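Long-range contacts in putative esterase (PDB 2RAU), which is probably a lipase or esterase of the alpha/beta-hydrolase clan that binds calcium: residues N50-I55 with S141-I146; I146-E151 with N168-L173. All coordinates share one frame; numbering follows the deposited sequence.

Contacts 1 and 2 lie side by side in the mixed sheet, their centres about 9 Å apart and on the same side of the chain's centre. They come in series along the sequence: contact 1 joins strand 52-56 to the loop that follows helix 123-141 and to the start of strand 146-151, and contact 2 begins at Ile-146, which both share, and pairs strand 146-151 with the end of helix 153-169 and strand 170-176. A salt bridge links the two contacts, from Lys-171 NZ to Asp-51 OD1 at 2.7 Å. Together they tie three neighbouring strands of the parallel part of the sheet, with a calcium ion bound by the loop of contact 1.

Contact 1. Residues N50-I55 with S141-I146; sequences NDAVLI and SGQERI. With CA (calcium ion), chain C; EDO (1,2-ethanediol), chain E.
Ile-146, Ala-52 and Asp-51 have the most surface buried where strand 52-56 meets the loop after helix 123-141 and the start of strand 146-151, and no hydrogen bond crosses between 50-55 and 141-146. The CB of Ile-146 lies 3.7 Å from Ala-52 O, while its two branches diverge. Ile-146 CG2 meets Ala-52 CB at 3.8 Å; CG1 sits between the backbone N and the carbonyl carbon (chi1 71°), and the CD1 beyond it touches Leu-54 CB at 3.9 Å. Ala-52 CB also packs on Ser-141 OG, and Ile-137 of helix 123-141 touches both Ala-52 and Ile-146.

At Asp-51 polar groups meet without bonding. The side chains of Asp-51 and Gln-143 cross at about a right angle, the carboxylate and amide planes 33° apart, with Gln-143 CG and CD also against Asp-51. Asp-51 OD1 lies 3.5 Å from Gln-143 OE1, but both are acceptors. Asp-51 OD1 takes the N-H of Ala-52 on its anti lone pair at 2.8 Å, a bent bond (141°), and forms a salt bridge with Lys-171.

On the loop side, Ser-141 OG accepts from Gln-143 N at 3.1 Å, an ST turn, and is also hydrogen-bonded to Ile-137 O. Just beyond, Gly-142 O and Glu-144 OE2 (2.2 Å) bind the calcium ion, which also binds two waters and an ethanediol oxygen; Glu-144 OE1 is a longer, less certain ligand.

The chemistry implies that apolar packing joins strand 52-56 to the start of strand 146-151, while the charge of Asp-51 is probably balanced by Lys-171.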
loop_
_atom_site.group_PDB
_atom_site.type_symbol
_atom_site.label_atom_id
_atom_site.label_comp_id
_atom_site.label_asym_id
_atom_site.label_seq_id
_atom_site.Cartn_x
_atom_site.Cartn_y
_atom_site.Cartn_z
ATOM N N ASN A 50 2.681 -20.115 -8.566
ATOM C CA ASN A 50 3.639 -19.908 -9.638
ATOM C C ASN A 50 3.877 -18.451 -9.951
ATOM O O ASN A 50 3.103 -17.589 -9.587
ATOM C CB ASN A 50 3.201 -20.640 -10.895
ATOM C CG ASN A 50 3.376 -22.136 -10.772
ATOM O OD1 ASN A 50 2.394 -22.849 -10.686
ATOM N ND2 ASN A 50 4.621 -22.612 -10.711
ATOM N N ASP A 51 5.003 -18.206 -10.612
ATOM C CA ASP A 51 5.428 -16.877 -11.036
ATOM C C ASP A 51 5.712 -16.022 -9.823
ATOM O O ASP A 51 6.026 -16.555 -8.750
ATOM C CB ASP A 51 4.407 -16.221 -11.943
ATOM C CG ASP A 51 5.048 -15.371 -13.021
ATOM O OD1 ASP A 51 5.851 -14.435 -12.746
ATOM O OD2 ASP A 51 4.723 -15.644 -14.181
ATOM N N ALA A 52 5.626 -14.708 -10.011
ATOM C CA ALA A 52 5.914 -13.766 -8.929
ATOM C C ALA A 52 5.293 -12.393 -9.180
ATOM O O ALA A 52 5.551 -11.761 -10.210
ATOM C CB ALA A 52 7.442 -13.648 -8.717
ATOM N N VAL A 53 4.456 -11.960 -8.231
ATOM C CA VAL A 53 3.898 -10.612 -8.178
ATOM C C VAL A 53 4.283 -10.003 -6.856
ATOM O O VAL A 53 3.995 -10.595 -5.828
ATOM C CB VAL A 53 2.354 -10.616 -8.263
ATOM C CG1 VAL A 53 1.865 -9.218 -8.283
ATOM C CG2 VAL A 53 1.901 -11.408 -9.526
ATOM N N LEU A 54 4.911 -8.831 -6.885
ATOM C CA LEU A 54 5.225 -8.083 -5.671
ATOM C C LEU A 54 4.332 -6.835 -5.641
ATOM O O LEU A 54 4.274 -6.048 -6.614
ATOM C CB LEU A 54 6.708 -7.672 -5.610
ATOM C CG LEU A 54 7.143 -6.628 -4.564
ATOM C CD1 LEU A 54 6.906 -7.210 -3.133
ATOM C CD2 LEU A 54 8.583 -6.190 -4.821
ATOM N N ILE A 55 3.656 -6.646 -4.517
ATOM C CA ILE A 55 2.781 -5.474 -4.317
ATOM C C ILE A 55 3.347 -4.540 -3.272
ATOM O O ILE A 55 3.586 -4.922 -2.149
ATOM C CB ILE A 55 1.316 -5.910 -3.994
ATOM C CG1 ILE A 55 0.878 -7.005 -5.007
ATOM C CG2 ILE A 55 0.354 -4.655 -3.999
ATOM C CD1 ILE A 55 -0.577 -7.442 -4.969
ATOM N N SER A 141 11.096 -17.631 -6.023
ATOM C CA SER A 141 10.112 -17.962 -7.050
ATOM C C SER A 141 10.707 -18.573 -8.295
ATOM O O SER A 141 10.013 -19.176 -9.121
ATOM C CB SER A 141 9.449 -16.684 -7.481
ATOM O OG SER A 141 10.333 -15.871 -8.180
ATOM N N GLY A 142 12.009 -18.393 -8.468
ATOM C CA GLY A 142 12.652 -18.793 -9.674
ATOM C C GLY A 142 12.465 -17.891 -10.870
ATOM O O GLY A 142 12.928 -18.238 -11.907
ATOM N N GLN A 143 11.860 -16.717 -10.746
ATOM C CA GLN A 143 11.619 -15.840 -11.878
ATOM C C GLN A 143 12.817 -14.911 -12.057
ATOM O O GLN A 143 13.384 -14.468 -11.087
ATOM C CB GLN A 143 10.340 -15.066 -11.602
ATOM C CG GLN A 143 9.056 -15.917 -11.597
ATOM C CD GLN A 143 8.797 -16.513 -12.955
ATOM O OE1 GLN A 143 8.800 -15.812 -13.950
ATOM N NE2 GLN A 143 8.660 -17.806 -13.004
ATOM N N GLU A 144 13.244 -14.671 -13.289
ATOM C CA GLU A 144 14.299 -13.666 -13.589
ATOM C C GLU A 144 13.740 -12.243 -13.491
ATOM O O GLU A 144 14.425 -11.317 -13.083
ATOM C CB GLU A 144 14.882 -13.863 -14.967
ATOM C CG GLU A 144 15.866 -14.980 -15.046
ATOM C CD GLU A 144 15.274 -16.291 -14.577
ATOM O OE1 GLU A 144 14.407 -16.811 -15.279
ATOM O OE2 GLU A 144 15.644 -16.809 -13.504
ATOM N N ARG A 145 12.471 -12.091 -13.841
ATOM C CA ARG A 145 11.806 -10.797 -13.751
ATOM C C ARG A 145 10.441 -11.023 -13.131
ATOM O O ARG A 145 9.867 -12.107 -13.234
ATOM C CB ARG A 145 11.663 -10.142 -15.127
ATOM C CG ARG A 145 12.987 -9.905 -15.868
ATOM C CD ARG A 145 12.728 -9.451 -17.282
ATOM N NE ARG A 145 12.624 -8.002 -17.425
ATOM C CZ ARG A 145 12.110 -7.397 -18.496
ATOM N NH1 ARG A 145 11.613 -8.105 -19.505
ATOM N NH2 ARG A 145 12.084 -6.081 -18.565
ATOM N N ILE A 146 9.922 -9.989 -12.493
ATOM C CA ILE A 146 8.645 -10.094 -11.793
ATOM C C ILE A 146 7.594 -9.067 -12.255
ATOM O O ILE A 146 7.886 -8.084 -12.959
ATOM C CB ILE A 146 8.856 -9.992 -10.257
ATOM C CG1 ILE A 146 9.232 -8.568 -9.853
ATOM C CG2 ILE A 146 9.951 -10.983 -9.694
ATOM C CD1 ILE A 146 9.324 -8.392 -8.345
HETATM CA CA CA C . 14.638 -18.759 -13.479
HETATM C C1 EDO E . 11.231 -18.738 -15.531
HETATM O O1 EDO E . 11.113 -17.456 -16.148
HETATM C C2 EDO E . 12.584 -18.626 -14.916
HETATM O O2 EDO E . 13.016 -19.698 -14.086
HETATM O O HOH W 1 15.696 -19.828 -15.491
HETATM O O HOH W 2 16.186 -18.677 -11.322
#

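Contact 2. Residues I146-E151 with N168-L173; sequences IYLAGE and NDIKGL
Backbone hydrogen bonds carry the pairing of Ile-146 and Leu-148 with 168-173. Ile-146 N donates to Asp-169 O at 2.8 Å. Ile-146 O accepts from Lys-171 N at 2.9 Å. Further along, Leu-148 N donates to Gly-172 O, also at 2.9 Å. The N-H...O angles of 161° to 172° and the bridges Ile-146 with Ile-170 and Leu-148 with Leu-173 establish a parallel register. Between the bridges the pairing is imperfect: Gly-172 N is buried without a partner.

A CH-pi contact adds to this. Lys-171 CE stands over one face of the Tyr-147 ring, 3.8 Å from its centroid and offset toward the rim, nearest CE2. The lysine chain, extended beyond CG, carries NZ past the ring to its salt bridge with Asp-51. Gly-172 CA lies at the ring's edge, 3.9 Å from Tyr-147 CD1, and a side chain there would collide with that atom. An alanine in place of Tyr-147 would probably open a gap beside Gly-172 and leave Lys-171 CE without the ring face it lies over.

Apolar contacts gather on the face of the sheet that carries Ile-146, Leu-148, Ile-170 and Leu-173. Ile-170 CD1 reaches both Leu-148 CD2, at 3.9 Å, and Ile-146 CG1, at 4.0 Å. In the conformer given, Leu-173 lies alongside Leu-148, and helix 153-169 covers this face through Ala-158, Tyr-161 and Ser-162.

Strand 146-151, helix 153-169 and strand 170-176 thus form a beta-alpha-beta crossover unit; as in other alpha/beta-hydrolases, the first strand leads into what is probably the nucleophile elbow, beginning at Gly-150.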
loop_
_atom_site.group_PDB
_atom_site.type_symbol
_atom_site.label_atom_id
_atom_site.label_comp_id
_atom_site.label_asym_id
_atom_site.label_seq_id
_atom_site.Cartn_x
_atom_site.Cartn_y
_atom_site.Cartn_z
ATOM N N ILE A 146 9.922 -9.989 -12.493
ATOM C CA ILE A 146 8.645 -10.094 -11.793
ATOM C C ILE A 146 7.594 -9.067 -12.255
ATOM O O ILE A 146 7.886 -8.084 -12.959
ATOM C CB ILE A 146 8.856 -9.992 -10.257
ATOM C CG1 ILE A 146 9.232 -8.568 -9.853
ATOM C CG2 ILE A 146 9.951 -10.983 -9.694
ATOM C CD1 ILE A 146 9.324 -8.392 -8.345
ATOM N N TYR A 147 6.348 -9.349 -11.858
ATOM C CA TYR A 147 5.253 -8.409 -11.978
ATOM C C TYR A 147 5.302 -7.550 -10.736
ATOM O O TYR A 147 5.403 -8.053 -9.622
ATOM C CB TYR A 147 3.917 -9.115 -12.087
ATOM C CG TYR A 147 3.761 -9.938 -13.318
ATOM C CD1 TYR A 147 3.653 -9.334 -14.548
ATOM C CD2 TYR A 147 3.722 -11.315 -13.254
ATOM C CE1 TYR A 147 3.515 -10.068 -15.678
ATOM C CE2 TYR A 147 3.575 -12.061 -14.374
ATOM C CZ TYR A 147 3.469 -11.435 -15.606
ATOM O OH TYR A 147 3.311 -12.167 -16.770
ATOM N N LEU A 148 5.255 -6.243 -10.936
ATOM C CA LEU A 148 5.352 -5.300 -9.829
ATOM C C LEU A 148 4.083 -4.434 -9.806
ATOM O O LEU A 148 3.768 -3.728 -10.767
ATOM C CB LEU A 148 6.570 -4.394 -9.994
ATOM C CG LEU A 148 6.861 -3.408 -8.861
ATOM C CD1 LEU A 148 7.103 -4.190 -7.597
ATOM C CD2 LEU A 148 8.036 -2.534 -9.212
ATOM N N ALA A 149 3.393 -4.474 -8.677
ATOM C CA ALA A 149 2.160 -3.727 -8.474
ATOM C C ALA A 149 2.401 -2.751 -7.373
ATOM O O ALA A 149 3.233 -2.977 -6.473
ATOM C CB ALA A 149 1.007 -4.663 -8.136
ATOM N N GLY A 150 1.644 -1.669 -7.399
ATOM C CA GLY A 150 1.744 -0.611 -6.422
ATOM C C GLY A 150 0.408 0.038 -6.118
ATOM O O GLY A 150 -0.360 0.323 -7.036
ATOM N N GLU A 151 0.128 0.239 -4.825
ATOM C CA GLU A 151 -1.096 0.932 -4.393
ATOM C C GLU A 151 -0.773 2.331 -3.925
ATOM O O GLU A 151 -0.014 2.505 -2.991
ATOM C CB GLU A 151 -1.758 0.159 -3.236
ATOM C CG GLU A 151 -2.083 -1.278 -3.569
ATOM C CD GLU A 151 -2.861 -2.020 -2.494
ATOM O OE1 GLU A 151 -3.041 -1.469 -1.363
ATOM O OE2 GLU A 151 -3.298 -3.158 -2.778
ATOM N N ASN A 168 16.437 -5.510 -15.876
ATOM C CA ASN A 168 16.750 -6.804 -15.283
ATOM C C ASN A 168 15.786 -7.404 -14.277
ATOM O O ASN A 168 15.899 -8.600 -13.982
ATOM C CB ASN A 168 18.123 -6.777 -14.643
ATOM C CG ASN A 168 19.242 -6.845 -15.681
ATOM O OD1 ASN A 168 19.429 -7.859 -16.477
ATOM N ND2 ASN A 168 19.971 -5.755 -15.725
ATOM N N ASP A 169 14.863 -6.596 -13.765
ATOM C CA ASP A 169 13.963 -7.007 -12.683
ATOM C C ASP A 169 12.453 -7.089 -12.981
ATOM O O ASP A 169 11.777 -7.874 -12.337
ATOM C CB ASP A 169 14.119 -6.045 -11.501
ATOM C CG ASP A 169 15.448 -6.181 -10.781
ATOM O OD1 ASP A 169 16.226 -7.137 -11.068
ATOM O OD2 ASP A 169 15.698 -5.313 -9.893
ATOM N N ILE A 170 11.928 -6.287 -13.919
ATOM C CA ILE A 170 10.463 -6.069 -14.036
ATOM C C ILE A 170 9.920 -6.370 -15.411
ATOM O O ILE A 170 10.414 -5.828 -16.385
ATOM C CB ILE A 170 10.096 -4.578 -13.715
ATOM C CG1 ILE A 170 10.740 -4.111 -12.393
ATOM C CG2 ILE A 170 8.529 -4.324 -13.709
ATOM C CD1 ILE A 170 10.417 -4.968 -11.117
ATOM N N LYS A 171 8.903 -7.225 -15.484
ATOM C CA LYS A 171 8.345 -7.592 -16.762
ATOM C C LYS A 171 6.914 -7.083 -16.964
ATOM O O LYS A 171 6.347 -7.223 -18.044
ATOM C CB LYS A 171 8.408 -9.109 -16.941
ATOM C CG LYS A 171 7.576 -9.881 -15.973
ATOM C CD LYS A 171 7.733 -11.379 -16.080
ATOM C CE LYS A 171 7.088 -12.041 -14.888
ATOM N NZ LYS A 171 7.360 -13.485 -14.788
ATOM N N GLY A 172 6.335 -6.465 -15.932
ATOM C CA GLY A 172 4.993 -5.933 -16.020
ATOM C C GLY A 172 4.715 -5.040 -14.836
ATOM O O GLY A 172 5.187 -5.306 -13.721
ATOM N N LEU A 173 3.958 -3.974 -15.084
ATOM C CA LEU A 173 3.574 -3.015 -14.036
ATOM C C LEU A 173 2.058 -2.950 -13.869
ATOM O O LEU A 173 1.318 -2.909 -14.838
ATOM C CB LEU A 173 4.131 -1.624 -14.326
ATOM C CG LEU A 173 5.607 -1.389 -14.012
ATOM C CD1 LEU A 173 6.147 -0.204 -14.839
ATOM C CD2 LEU A 173 5.848 -1.194 -12.523
#